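Local coordinates for protein LBCATS-a (Synthetic construct, PDB 5EY5) that probably cleaves indole-3-glycerol phosphate to indole and glyceraldehyde 3-phosphate as the alpha subunit of tryptophan synthase, at residues A[21-26]-A[34-39]; A[25-30]-A[235-240]; A[48-53]-A[82-87]; A[97-102]-A[112-117]; A[218-223]-A[261-266]. All coordinates share one frame; numbering follows the deposited sequence.

Interaction 1 of 5, residues A[21-26]-A[34-39]; sequences PFITAG and LELVRA
The closest pair of CA atoms across the two segments, 8.5 Å apart, is that of Ile-23 in strand 18-24 and Leu-36 in helix 30-42. That spacing suits a helix laid on a sheet, where side chains alone bridge the interval. The bridge is the end of Ile-23. Its CD1 lies 3.8 Å from CB of Leu-36, at the root of the leucine rather than its tip, and it comes within 4.3 Å of CG2 of Val-37. One methyl therefore rests between two successive helix residues. CG1 of Ile-23 stands between its backbone N and carbonyl carbon (chi1 58°), and the extended continuation to CD1 (chi2 174°) carries that methyl out to the helix, while CG2 is left to meet Ile-236 and Ile-240 of helix 234-241. The side chains of Leu-36 and Ile-23 cross obliquely. A beta-branched isoleucine suits a strand, and its long branch spans the gap; leucine and valine supply an apolar surface for it. On the other face of the strand, Phe-22 points to the barrel interior. This is the first beta-alpha step of a TIM barrel, in the beta-alpha-beta unit that continues to strand 48-51.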
# COMPACT_ATOMS: atom_id res chain seq x y z
N PRO A 21 -21.63 35.25 -34.87
CA PRO A 21 -22.01 34.58 -33.62
C PRO A 21 -21.72 33.08 -33.69
O PRO A 21 -21.83 32.46 -34.75
CB PRO A 21 -23.51 34.86 -33.49
CG PRO A 21 -23.98 35.17 -34.88
CD PRO A 21 -22.80 35.81 -35.58
N PHE A 22 -21.35 32.52 -32.54
CA PHE A 22 -21.26 31.07 -32.37
C PHE A 22 -22.33 30.60 -31.38
O PHE A 22 -22.41 31.13 -30.27
CB PHE A 22 -19.88 30.66 -31.84
CG PHE A 22 -19.84 29.26 -31.30
CD1 PHE A 22 -19.39 28.21 -32.08
CD2 PHE A 22 -20.26 28.98 -30.00
CE1 PHE A 22 -19.35 26.92 -31.59
CE2 PHE A 22 -20.24 27.70 -29.51
CZ PHE A 22 -19.78 26.66 -30.30
N ILE A 23 -23.13 29.59 -31.76
CA ILE A 23 -23.92 28.85 -30.80
C ILE A 23 -23.66 27.36 -30.97
O ILE A 23 -23.28 26.89 -32.04
CB ILE A 23 -25.45 29.11 -30.92
CG1 ILE A 23 -25.93 28.76 -32.34
CG2 ILE A 23 -25.78 30.53 -30.50
CD1 ILE A 23 -27.42 28.85 -32.49
N THR A 24 -23.89 26.61 -29.89
CA THR A 24 -23.82 25.15 -29.95
C THR A 24 -25.12 24.61 -30.53
O THR A 24 -26.20 24.92 -30.04
CB THR A 24 -23.59 24.57 -28.56
OG1 THR A 24 -22.29 24.96 -28.08
CG2 THR A 24 -23.69 23.02 -28.58
N ALA A 25 -25.02 23.77 -31.56
CA ALA A 25 -26.22 23.19 -32.14
C ALA A 25 -26.84 22.16 -31.20
O ALA A 25 -26.14 21.29 -30.67
CB ALA A 25 -25.91 22.53 -33.49
N GLY A 26 -28.16 22.26 -31.01
CA GLY A 26 -28.87 21.35 -30.12
C GLY A 26 -28.91 21.78 -28.67
O GLY A 26 -29.35 20.99 -27.82
N LEU A 34 -32.56 26.24 -34.48
CA LEU A 34 -33.19 26.80 -35.67
C LEU A 34 -33.77 28.18 -35.39
O LEU A 34 -33.45 29.15 -36.08
CB LEU A 34 -34.29 25.84 -36.16
CG LEU A 34 -34.83 26.12 -37.55
CD1 LEU A 34 -33.65 26.28 -38.50
CD2 LEU A 34 -35.72 24.98 -37.97
N GLU A 35 -34.66 28.27 -34.40
CA GLU A 35 -35.19 29.58 -34.00
C GLU A 35 -34.06 30.57 -33.74
O GLU A 35 -34.15 31.73 -34.15
CB GLU A 35 -36.06 29.44 -32.75
CG GLU A 35 -37.49 29.00 -33.02
CD GLU A 35 -38.45 29.49 -31.94
OE1 GLU A 35 -38.58 28.82 -30.89
OE2 GLU A 35 -39.07 30.57 -32.14
N LEU A 36 -32.98 30.13 -33.08
CA LEU A 36 -31.87 31.02 -32.75
C LEU A 36 -31.14 31.49 -34.00
O LEU A 36 -30.85 32.68 -34.15
CB LEU A 36 -30.90 30.33 -31.79
CG LEU A 36 -31.47 30.19 -30.38
CD1 LEU A 36 -30.59 29.31 -29.50
CD2 LEU A 36 -31.69 31.56 -29.75
N VAL A 37 -30.84 30.56 -34.92
CA VAL A 37 -30.21 30.95 -36.18
C VAL A 37 -31.04 32.03 -36.87
O VAL A 37 -30.51 33.06 -37.31
CB VAL A 37 -30.02 29.73 -37.09
CG1 VAL A 37 -29.46 30.18 -38.45
CG2 VAL A 37 -29.11 28.70 -36.40
N ARG A 38 -32.35 31.80 -36.96
CA ARG A 38 -33.21 32.76 -37.64
C ARG A 38 -33.17 34.11 -36.93
O ARG A 38 -33.07 35.16 -37.57
CB ARG A 38 -34.64 32.23 -37.73
CG ARG A 38 -34.87 31.21 -38.85
CD ARG A 38 -36.16 30.44 -38.65
NE ARG A 38 -36.30 29.38 -39.64
CZ ARG A 38 -37.16 28.36 -39.55
NH1 ARG A 38 -37.96 28.27 -38.49
NH2 ARG A 38 -37.21 27.44 -40.50
N ALA A 39 -33.22 34.09 -35.60
CA ALA A 39 -33.07 35.31 -34.82
C ALA A 39 -31.72 35.97 -35.08
O ALA A 39 -31.65 37.20 -35.20
CB ALA A 39 -33.23 35.00 -33.33

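Interaction 2 of 5, residues A[25-30]-A[235-240]; sequences AGDPDL and AIVKRI
Van der Waals contacts carry this meeting of Asp-27 and Pro-28 with Ile-240, whose CG2 methyl does most of the touching. It sits 3.7 Å from the carbonyl O of Asp-27, and 3.8 Å from the carboxylate oxygen OD2 of the same residue. From across, at about a right angle to the isoleucine side chain, the Pro-28 ring brings CD to 3.9 Å from Ile-240 CG2. The cis peptide before Pro-28 belongs to the bend that brings these groups together. Val-237 adds a looser touch, its CG1 4.3 Å from Asp-27 OD2.

Polar bonds hold the two sides separately. With CG anti to the backbone N (chi1 165°), the buried carboxylate of Asp-27 is swung toward helix 234-241, where OD2 meets the isoleucine methyl; its OD1 forms a salt bridge to Arg-70, which probably balances its charge although aliphatic groups press on it. Asp-29 is the N-cap of helix 30-42, a place that suits a short acceptor side chain. On the helix, Arg-239 NH1 donates to Ala-235 O at 3.0 Å; the oxygen lies in the guanidinium plane, whereas the nitrogen stands above the carbonyl plane.

The loop thus joins strand 18-24 to helix 30-42 while leaning on helix 234-241, with helix 62-73 beside Asp-27 and Val-237, and helix 249-263 and strand 18-24 packed against Ile-240.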
# COMPACT_ATOMS: atom_id res chain seq x y z
N ALA A 25 -25.02 23.77 -31.56
CA ALA A 25 -26.22 23.19 -32.14
C ALA A 25 -26.84 22.16 -31.20
O ALA A 25 -26.14 21.29 -30.67
CB ALA A 25 -25.91 22.53 -33.49
N GLY A 26 -28.16 22.26 -31.01
CA GLY A 26 -28.87 21.35 -30.12
C GLY A 26 -28.91 21.78 -28.67
O GLY A 26 -29.35 20.99 -27.82
N ASP A 27 -28.47 22.98 -28.36
CA ASP A 27 -28.55 23.50 -26.99
C ASP A 27 -29.51 24.68 -26.94
O ASP A 27 -29.20 25.73 -27.50
CB ASP A 27 -27.18 23.94 -26.50
CG ASP A 27 -27.26 24.81 -25.26
OD1 ASP A 27 -28.00 24.43 -24.33
OD2 ASP A 27 -26.59 25.87 -25.23
N PRO A 28 -30.66 24.53 -26.26
CA PRO A 28 -31.14 23.37 -25.50
C PRO A 28 -31.74 22.24 -26.35
O PRO A 28 -31.87 21.13 -25.86
CB PRO A 28 -32.22 23.99 -24.61
CG PRO A 28 -32.79 25.06 -25.46
CD PRO A 28 -31.62 25.65 -26.20
N ASP A 29 -32.11 22.53 -27.60
CA ASP A 29 -32.53 21.48 -28.53
C ASP A 29 -32.48 22.08 -29.92
O ASP A 29 -32.32 23.29 -30.09
CB ASP A 29 -33.92 20.94 -28.18
CG ASP A 29 -35.00 22.01 -28.20
OD1 ASP A 29 -34.93 22.91 -29.05
OD2 ASP A 29 -35.91 21.95 -27.36
N LEU A 30 -32.65 21.22 -30.94
CA LEU A 30 -32.38 21.66 -32.31
C LEU A 30 -33.46 22.60 -32.83
O LEU A 30 -33.16 23.51 -33.62
CB LEU A 30 -32.22 20.45 -33.23
CG LEU A 30 -30.82 19.87 -33.29
CD1 LEU A 30 -30.77 18.65 -34.21
CD2 LEU A 30 -29.81 20.94 -33.75
N ALA A 235 -20.35 34.34 -24.76
CA ALA A 235 -21.27 35.32 -24.21
C ALA A 235 -22.70 35.09 -24.68
O ALA A 235 -23.65 35.38 -23.95
CB ALA A 235 -20.81 36.73 -24.56
N ILE A 236 -22.88 34.59 -25.91
CA ILE A 236 -24.22 34.32 -26.41
C ILE A 236 -24.77 33.04 -25.80
O ILE A 236 -25.95 32.95 -25.45
CB ILE A 236 -24.21 34.23 -27.94
CG1 ILE A 236 -23.80 35.55 -28.57
CG2 ILE A 236 -25.59 33.74 -28.45
CD1 ILE A 236 -23.59 35.48 -30.07
N VAL A 237 -23.90 32.03 -25.69
CA VAL A 237 -24.29 30.78 -25.07
C VAL A 237 -24.71 30.98 -23.62
O VAL A 237 -25.59 30.27 -23.11
CB VAL A 237 -23.14 29.77 -25.18
CG1 VAL A 237 -23.43 28.57 -24.31
CG2 VAL A 237 -22.96 29.35 -26.62
N LYS A 238 -24.08 31.93 -22.92
CA LYS A 238 -24.52 32.24 -21.56
C LYS A 238 -25.99 32.64 -21.54
O LYS A 238 -26.77 32.20 -20.68
CB LYS A 238 -23.68 33.37 -20.96
CG LYS A 238 -22.18 33.20 -21.06
CD LYS A 238 -21.49 33.88 -19.88
CE LYS A 238 -20.10 34.39 -20.25
NZ LYS A 238 -20.18 35.63 -21.08
N ARG A 239 -26.39 33.48 -22.49
CA ARG A 239 -27.77 33.94 -22.47
C ARG A 239 -28.73 32.80 -22.77
O ARG A 239 -29.84 32.77 -22.24
CB ARG A 239 -27.95 35.09 -23.44
CG ARG A 239 -27.66 36.41 -22.78
CD ARG A 239 -26.57 37.19 -23.48
NE ARG A 239 -26.31 38.42 -22.75
CZ ARG A 239 -25.13 38.75 -22.25
NH1 ARG A 239 -24.08 37.94 -22.41
NH2 ARG A 239 -24.99 39.89 -21.59
N ILE A 240 -28.30 31.84 -23.59
CA ILE A 240 -29.11 30.65 -23.81
C ILE A 240 -29.20 29.83 -22.54
O ILE A 240 -30.29 29.37 -22.16
CB ILE A 240 -28.54 29.83 -24.98
CG1 ILE A 240 -28.67 30.65 -26.27
CG2 ILE A 240 -29.27 28.49 -25.07
CD1 ILE A 240 -27.77 30.19 -27.39

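Interaction 3 of 5, residues A[48-53]-A[82-87]; sequences IELGIP and FEMVRE. With G3P (sn-glycerol-3-phosphate), chain E.
Leu-50 meets Met-84 and Val-85 between two segments that each carry a flat group: the Glu-49 carboxylate meets the ligand, and the Arg-86 guanidinium has Phe-82 O and Glu-83 CA over one face, both offset toward the rim. Glu-49 accepts a hydrogen bond at OE2 from O1 of sn-glycerol-3-phosphate, a short 2.5 Å. Its chain is extended beyond CG, which carries the carboxylate from the strand into the barrel interior. With an alanine here, the O1 hydroxyl would probably lose this acceptor and the glycerol end of the ligand would be freer to turn. Tyr-175 OH and the backbone N of Gly-184, Gly-213, Gly-233 and Ser-234 also hydrogen-bond the ligand. The next residue faces the helix instead. Leu-50 and Met-84 reach toward each other tip to tip, CD1 of the leucine lying 3.9 Å from CE of the methionine; the same CD1 is 4.3 Å from CG2 of Val-85. Met-84 has an unbranched chain that can bend, here at chi2 and chi3, to bring its methyl to the leucine, with Val-85 alongside. Inward Glu-49 and outward Leu-50 mark the two sides of a TIM-barrel strand, one lining the ligand pocket and the other packing on a helix.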
# COMPACT_ATOMS: atom_id res chain seq x y z
N ILE A 48 -22.68 32.55 -39.41
CA ILE A 48 -23.10 31.86 -38.20
C ILE A 48 -22.23 30.63 -38.04
O ILE A 48 -22.14 29.81 -38.97
CB ILE A 48 -24.59 31.50 -38.23
CG1 ILE A 48 -25.42 32.77 -38.10
CG2 ILE A 48 -24.88 30.48 -37.12
CD1 ILE A 48 -26.86 32.58 -38.46
N GLU A 49 -21.57 30.53 -36.89
CA GLU A 49 -20.88 29.32 -36.48
C GLU A 49 -21.83 28.45 -35.66
O GLU A 49 -22.43 28.92 -34.70
CB GLU A 49 -19.63 29.65 -35.66
CG GLU A 49 -18.52 30.31 -36.45
CD GLU A 49 -17.31 30.67 -35.59
OE1 GLU A 49 -16.43 31.40 -36.08
OE2 GLU A 49 -17.24 30.20 -34.43
N LEU A 50 -21.94 27.19 -36.06
CA LEU A 50 -22.70 26.19 -35.32
C LEU A 50 -21.72 25.18 -34.75
O LEU A 50 -20.98 24.52 -35.50
CB LEU A 50 -23.72 25.49 -36.23
CG LEU A 50 -24.94 26.34 -36.60
CD1 LEU A 50 -25.85 25.62 -37.60
CD2 LEU A 50 -25.71 26.73 -35.36
N GLY A 51 -21.70 25.06 -33.42
CA GLY A 51 -20.83 24.09 -32.78
C GLY A 51 -21.45 22.71 -32.81
O GLY A 51 -22.59 22.52 -32.37
N ILE A 52 -20.72 21.74 -33.36
CA ILE A 52 -21.14 20.34 -33.34
C ILE A 52 -20.67 19.77 -32.01
O ILE A 52 -19.45 19.75 -31.74
CB ILE A 52 -20.57 19.55 -34.52
CG1 ILE A 52 -20.97 20.21 -35.85
CG2 ILE A 52 -21.03 18.10 -34.45
CD1 ILE A 52 -22.39 20.68 -35.91
N PRO A 53 -21.58 19.35 -31.14
CA PRO A 53 -21.17 19.05 -29.77
C PRO A 53 -20.32 17.79 -29.73
O PRO A 53 -20.61 16.80 -30.40
CB PRO A 53 -22.50 18.85 -29.03
CG PRO A 53 -23.48 18.40 -30.13
CD PRO A 53 -23.03 19.20 -31.35
N PHE A 82 -27.20 18.48 -39.77
CA PHE A 82 -27.36 18.54 -41.23
C PHE A 82 -28.82 18.74 -41.63
O PHE A 82 -29.13 19.56 -42.50
CB PHE A 82 -26.80 17.27 -41.87
CG PHE A 82 -25.31 17.26 -42.02
CD1 PHE A 82 -24.63 18.39 -42.46
CD2 PHE A 82 -24.58 16.12 -41.73
CE1 PHE A 82 -23.26 18.38 -42.60
CE2 PHE A 82 -23.20 16.11 -41.88
CZ PHE A 82 -22.54 17.23 -42.31
N GLU A 83 -29.73 17.97 -41.03
CA GLU A 83 -31.14 18.12 -41.37
C GLU A 83 -31.65 19.50 -40.98
O GLU A 83 -32.46 20.10 -41.69
CB GLU A 83 -31.98 17.03 -40.71
N MET A 84 -31.19 20.02 -39.84
CA MET A 84 -31.56 21.37 -39.45
C MET A 84 -31.03 22.39 -40.45
O MET A 84 -31.74 23.33 -40.83
CB MET A 84 -31.04 21.67 -38.04
CG MET A 84 -31.66 22.91 -37.41
SD MET A 84 -30.43 23.87 -36.53
CE MET A 84 -29.60 24.63 -37.92
N VAL A 85 -29.78 22.22 -40.90
CA VAL A 85 -29.24 23.13 -41.92
C VAL A 85 -30.05 23.03 -43.21
O VAL A 85 -30.28 24.04 -43.90
CB VAL A 85 -27.74 22.85 -42.16
CG1 VAL A 85 -27.20 23.72 -43.30
CG2 VAL A 85 -26.97 23.11 -40.89
N ARG A 86 -30.55 21.84 -43.54
CA ARG A 86 -31.37 21.74 -44.75
C ARG A 86 -32.72 22.40 -44.56
O ARG A 86 -33.23 23.06 -45.47
CB ARG A 86 -31.51 20.28 -45.17
CG ARG A 86 -30.24 19.72 -45.81
CD ARG A 86 -30.48 18.41 -46.54
NE ARG A 86 -31.07 17.39 -45.67
CZ ARG A 86 -30.37 16.55 -44.90
NH1 ARG A 86 -29.04 16.60 -44.90
NH2 ARG A 86 -31.00 15.66 -44.14
N GLU A 87 -33.33 22.26 -43.38
CA GLU A 87 -34.53 23.05 -43.10
C GLU A 87 -34.22 24.53 -43.20
O GLU A 87 -35.00 25.30 -43.78
CB GLU A 87 -35.11 22.71 -41.72
CG GLU A 87 -35.27 21.23 -41.46
CD GLU A 87 -35.88 20.49 -42.64
OE1 GLU A 87 -37.07 20.75 -42.96
OE2 GLU A 87 -35.17 19.67 -43.26
O1 G3P E . -15.81 30.52 -32.35
C1 G3P E . -15.58 29.92 -31.11
C2 G3P E . -16.25 30.72 -29.99
O2 G3P E . -16.32 29.87 -28.88
C3 G3P E . -15.48 32.02 -29.68
O1P G3P E . -14.86 31.98 -28.42
O4P G3P E . -16.67 31.51 -26.67
O2P G3P E . -14.69 32.89 -25.96
O3P G3P E . -16.34 33.86 -27.47
P G3P E . -15.65 32.57 -27.10

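Interaction 4 of 5, residues A[97-102]-A[112-117]; sequences IVFLTY and ERFVKE
Strand 97-100 and helix 111-121 belong to one beta-alpha-beta crossover of the barrel, leading on to strand 125-127, and Phe-114 ties them by meeting Phe-99 and Thr-101. The backbones stay well apart, with 10.7 Å between the CA atoms of Phe-99 and Val-115, a gap that large rings are suited to bridge. In Phe-114, CG anti to the backbone N (chi1 169°) directs the ring toward the strand, and its far atom CZ makes the contact. That atom arrives at the edge of the Phe-99 ring, near its plane, 4.2 Å from CD2. The two side chains slant across each other rather than stacking. A second, looser touch comes from the CG2 methyl of Thr-101, 4.4 Å from Phe-114 CZ. The threonine serves both needs of this buried place: its methyl goes to the ring, while OG1 donates a 2.9 Å hydrogen bond to the carbonyl O of Tyr-102, in the carbonyl plane and on a lone pair. Phe-82 of helix 78-91 meets the Phe-99 ring as well, and Leu-126 touches Phe-114. Leu-100, between the two contact residues of the strand, turns to the ligand pocket. This is the packing of an outer helix on a barrel strand, the beta-alpha layer of a TIM barrel, done here with two phenylalanines.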
# COMPACT_ATOMS: atom_id res chain seq x y z
N ILE A 97 -23.04 29.43 -43.27
CA ILE A 97 -23.06 28.56 -42.10
C ILE A 97 -21.71 27.86 -42.02
O ILE A 97 -21.23 27.33 -43.03
CB ILE A 97 -24.20 27.53 -42.19
CG1 ILE A 97 -25.55 28.23 -42.15
CG2 ILE A 97 -24.10 26.48 -41.05
CD1 ILE A 97 -25.87 28.82 -40.80
N VAL A 98 -21.10 27.91 -40.84
CA VAL A 98 -19.84 27.23 -40.56
C VAL A 98 -20.09 26.22 -39.45
O VAL A 98 -20.70 26.56 -38.43
CB VAL A 98 -18.74 28.22 -40.14
CG1 VAL A 98 -17.46 27.47 -39.70
CG2 VAL A 98 -18.43 29.17 -41.29
N PHE A 99 -19.65 24.97 -39.66
CA PHE A 99 -19.62 23.95 -38.62
C PHE A 99 -18.30 24.03 -37.88
O PHE A 99 -17.23 23.96 -38.50
CB PHE A 99 -19.78 22.54 -39.19
CG PHE A 99 -21.20 22.11 -39.40
CD1 PHE A 99 -22.23 23.01 -39.22
CD2 PHE A 99 -21.49 20.80 -39.76
CE1 PHE A 99 -23.55 22.61 -39.42
CE2 PHE A 99 -22.80 20.39 -39.95
CZ PHE A 99 -23.84 21.30 -39.78
N LEU A 100 -18.37 24.15 -36.55
CA LEU A 100 -17.18 24.06 -35.71
C LEU A 100 -17.26 22.70 -35.04
O LEU A 100 -18.20 22.43 -34.28
CB LEU A 100 -17.12 25.21 -34.70
CG LEU A 100 -15.87 25.36 -33.83
CD1 LEU A 100 -15.74 26.81 -33.34
CD2 LEU A 100 -15.90 24.38 -32.64
N THR A 101 -16.34 21.82 -35.40
CA THR A 101 -16.45 20.45 -34.92
C THR A 101 -15.05 19.94 -34.62
O THR A 101 -14.12 20.25 -35.36
CB THR A 101 -17.15 19.53 -35.93
OG1 THR A 101 -17.14 18.18 -35.46
CG2 THR A 101 -16.49 19.59 -37.30
N TYR A 102 -14.91 19.21 -33.52
CA TYR A 102 -13.69 18.44 -33.32
C TYR A 102 -13.59 17.36 -34.38
O TYR A 102 -14.55 17.05 -35.08
CB TYR A 102 -13.67 17.88 -31.90
CG TYR A 102 -13.52 19.02 -30.92
CD1 TYR A 102 -14.61 19.77 -30.54
CD2 TYR A 102 -12.27 19.38 -30.44
CE1 TYR A 102 -14.47 20.84 -29.67
CE2 TYR A 102 -12.11 20.44 -29.57
CZ TYR A 102 -13.22 21.17 -29.19
OH TYR A 102 -13.07 22.22 -28.33
N GLU A 112 -14.51 12.24 -46.46
CA GLU A 112 -15.09 12.68 -47.73
C GLU A 112 -16.61 12.65 -47.65
O GLU A 112 -17.28 13.56 -48.17
CB GLU A 112 -14.58 11.79 -48.86
CG GLU A 112 -14.62 10.30 -48.56
CD GLU A 112 -15.80 9.60 -49.21
OE1 GLU A 112 -16.00 8.39 -48.93
OE2 GLU A 112 -16.53 10.25 -49.99
N ARG A 113 -17.17 11.64 -46.99
CA ARG A 113 -18.61 11.59 -46.82
C ARG A 113 -19.12 12.80 -46.05
O ARG A 113 -20.25 13.27 -46.29
CB ARG A 113 -19.00 10.29 -46.13
CG ARG A 113 -20.43 10.22 -45.69
CD ARG A 113 -20.73 8.89 -45.02
NE ARG A 113 -22.08 8.88 -44.49
CZ ARG A 113 -22.40 8.75 -43.21
NH1 ARG A 113 -21.44 8.61 -42.30
NH2 ARG A 113 -23.67 8.77 -42.84
N PHE A 114 -18.31 13.32 -45.13
CA PHE A 114 -18.73 14.45 -44.31
C PHE A 114 -18.70 15.75 -45.11
O PHE A 114 -19.65 16.54 -45.07
CB PHE A 114 -17.84 14.57 -43.08
CG PHE A 114 -18.03 15.85 -42.33
CD1 PHE A 114 -19.11 16.01 -41.49
CD2 PHE A 114 -17.15 16.89 -42.49
CE1 PHE A 114 -19.30 17.19 -40.81
CE2 PHE A 114 -17.35 18.09 -41.81
CZ PHE A 114 -18.41 18.23 -40.97
N VAL A 115 -17.62 15.98 -45.85
CA VAL A 115 -17.53 17.17 -46.69
C VAL A 115 -18.58 17.12 -47.79
O VAL A 115 -19.16 18.15 -48.17
CB VAL A 115 -16.11 17.31 -47.26
CG1 VAL A 115 -15.96 18.63 -47.99
CG2 VAL A 115 -15.08 17.20 -46.15
N LYS A 116 -18.84 15.93 -48.35
CA LYS A 116 -19.90 15.82 -49.36
C LYS A 116 -21.25 16.21 -48.77
O LYS A 116 -22.02 16.95 -49.39
CB LYS A 116 -19.94 14.40 -49.93
CG LYS A 116 -20.89 14.24 -51.11
CD LYS A 116 -21.12 12.77 -51.47
CE LYS A 116 -22.10 12.63 -52.63
NZ LYS A 116 -22.45 11.21 -52.92
N GLU A 117 -21.57 15.71 -47.57
CA GLU A 117 -22.82 16.10 -46.93
C GLU A 117 -22.83 17.58 -46.59
O GLU A 117 -23.90 18.22 -46.63
CB GLU A 117 -23.06 15.26 -45.68
CG GLU A 117 -24.29 15.66 -44.89
CD GLU A 117 -25.57 15.08 -45.46
OE1 GLU A 117 -26.36 14.50 -44.67
OE2 GLU A 117 -25.80 15.19 -46.68

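Interaction 5 of 5, residues A[218-223]-A[261-266]; sequences EQAAEV and REAVKL
Ala-220 and Ala-221 on helix 217-224 meet Ala-263 and Val-264, where helix 249-263 ends, with small side chains that let the backbones close to 4.9 Å between the CA atoms of Ala-221 and Ala-263. The methyl of Ala-220 points at the other segment and lies 3.8 Å from CG2 of Val-264; that branch is set beside the valine's own backbone N, while CG1 is anti to it (chi1 170°). Ala-263 turns its CB to both alanines, 4.2 Å from CB of Ala-221. Closer still, CA of Ala-221 makes a CH-O contact of 3.5 Å with the carbonyl O of Ala-263, an approach that the small alanine side chains permit. At Val-264 the chain leaves helical geometry, and two side chains hold the turn. Arg-261 NH2 gives a 2.8 Å hydrogen bond to Val-264 O, while its NH1 forms a salt bridge with Asp-46, and Lys-265 NZ reaches Glu-262 O nearly along the C=O axis. Val-264 also touches Leu-19 and Val-230, so this alanine-lined meeting of neighbouring outer helices settles on the strands of the TIM barrel.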
# COMPACT_ATOMS: atom_id res chain seq x y z
N GLU A 218 -18.74 46.74 -25.81
CA GLU A 218 -17.55 47.58 -25.80
C GLU A 218 -16.32 46.82 -26.31
O GLU A 218 -15.52 47.36 -27.09
CB GLU A 218 -17.29 48.14 -24.40
N GLN A 219 -16.17 45.56 -25.90
CA GLN A 219 -15.06 44.76 -26.41
C GLN A 219 -15.23 44.45 -27.88
O GLN A 219 -14.25 44.45 -28.64
CB GLN A 219 -14.95 43.46 -25.61
CG GLN A 219 -14.48 43.66 -24.20
CD GLN A 219 -14.40 42.34 -23.43
OE1 GLN A 219 -14.94 41.33 -23.87
NE2 GLN A 219 -13.72 42.36 -22.29
N ALA A 220 -16.46 44.13 -28.31
CA ALA A 220 -16.68 43.85 -29.73
C ALA A 220 -16.31 45.06 -30.58
O ALA A 220 -15.73 44.91 -31.66
CB ALA A 220 -18.14 43.46 -29.95
N ALA A 221 -16.59 46.27 -30.08
CA ALA A 221 -16.25 47.47 -30.82
C ALA A 221 -14.74 47.65 -30.93
O ALA A 221 -14.23 48.01 -31.99
CB ALA A 221 -16.89 48.70 -30.17
N GLU A 222 -14.02 47.41 -29.83
CA GLU A 222 -12.57 47.47 -29.87
C GLU A 222 -12.00 46.49 -30.90
O GLU A 222 -11.10 46.85 -31.68
CB GLU A 222 -12.01 47.21 -28.47
CG GLU A 222 -12.63 48.13 -27.41
CD GLU A 222 -12.23 47.77 -25.98
OE1 GLU A 222 -11.10 47.29 -25.77
OE2 GLU A 222 -13.06 47.96 -25.06
N VAL A 223 -12.51 45.26 -30.93
CA VAL A 223 -12.03 44.28 -31.90
C VAL A 223 -12.34 44.73 -33.32
O VAL A 223 -11.52 44.57 -34.23
CB VAL A 223 -12.63 42.89 -31.61
CG1 VAL A 223 -12.22 41.90 -32.71
CG2 VAL A 223 -12.19 42.39 -30.26
N ARG A 261 -24.29 43.99 -32.76
CA ARG A 261 -24.33 44.45 -34.15
C ARG A 261 -24.10 45.96 -34.24
O ARG A 261 -23.36 46.44 -35.11
CB ARG A 261 -25.66 44.06 -34.79
CG ARG A 261 -25.92 44.58 -36.21
CD ARG A 261 -25.12 43.82 -37.27
NE ARG A 261 -23.71 44.24 -37.32
CZ ARG A 261 -22.80 43.71 -38.14
NH1 ARG A 261 -23.14 42.74 -38.98
NH2 ARG A 261 -21.55 44.14 -38.10
N GLU A 262 -24.74 46.73 -33.35
CA GLU A 262 -24.48 48.16 -33.32
C GLU A 262 -23.03 48.45 -32.96
O GLU A 262 -22.49 49.48 -33.37
CB GLU A 262 -25.42 48.86 -32.32
N ALA A 263 -22.39 47.55 -32.22
CA ALA A 263 -21.00 47.75 -31.82
C ALA A 263 -20.00 47.33 -32.89
O ALA A 263 -18.96 47.97 -33.04
CB ALA A 263 -20.72 46.98 -30.52
N VAL A 264 -20.29 46.27 -33.65
CA VAL A 264 -19.32 45.78 -34.62
C VAL A 264 -19.42 46.58 -35.91
O VAL A 264 -20.22 46.28 -36.80
CB VAL A 264 -19.49 44.27 -34.88
CG1 VAL A 264 -18.64 43.83 -36.06
CG2 VAL A 264 -19.14 43.49 -33.62
N LYS A 265 -18.59 47.62 -36.01
CA LYS A 265 -18.62 48.58 -37.09
C LYS A 265 -17.46 49.53 -36.88
O LYS A 265 -16.93 49.64 -35.76
CB LYS A 265 -19.96 49.34 -37.14
CG LYS A 265 -20.12 50.36 -36.00
CD LYS A 265 -21.33 51.28 -36.22
CE LYS A 265 -21.37 52.39 -35.17
NZ LYS A 265 -21.19 51.84 -33.79
N LEU A 266 -17.04 50.23 -37.91
CA LEU A 266 -15.96 51.19 -37.77
C LEU A 266 -16.44 52.32 -36.91
O LEU A 266 -17.55 52.77 -37.06
CB LEU A 266 -15.52 51.72 -39.11
CG LEU A 266 -14.74 50.72 -39.93
CD1 LEU A 266 -14.53 51.23 -41.33
CD2 LEU A 266 -13.42 50.34 -39.27

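In the fold
Interactions 1, 3 and 4 follow one another along the chain and each sets a helix on its strand, strands 18-24, 48-51 and 97-100 being successive neighbours in the closed parallel sheet. Centres lie 8 Å apart for interactions 1 and 3 and 10 Å for 3 and 4; backbone bonds such as Ile-23 O to Gly-51 N, 2.8 Å, link them. Interaction 2, 7 Å from interaction 1 centre to centre, brings the loop after the first strand against the helix that follows the last, near where the barrel closes. Interaction 5 lies on the opposite side of the chain's centre from interactions 3 and 4, its centre about 29 Å from that of interaction 4. Together they sample the helical layer round the barrel whose interior holds the glycerol phosphate.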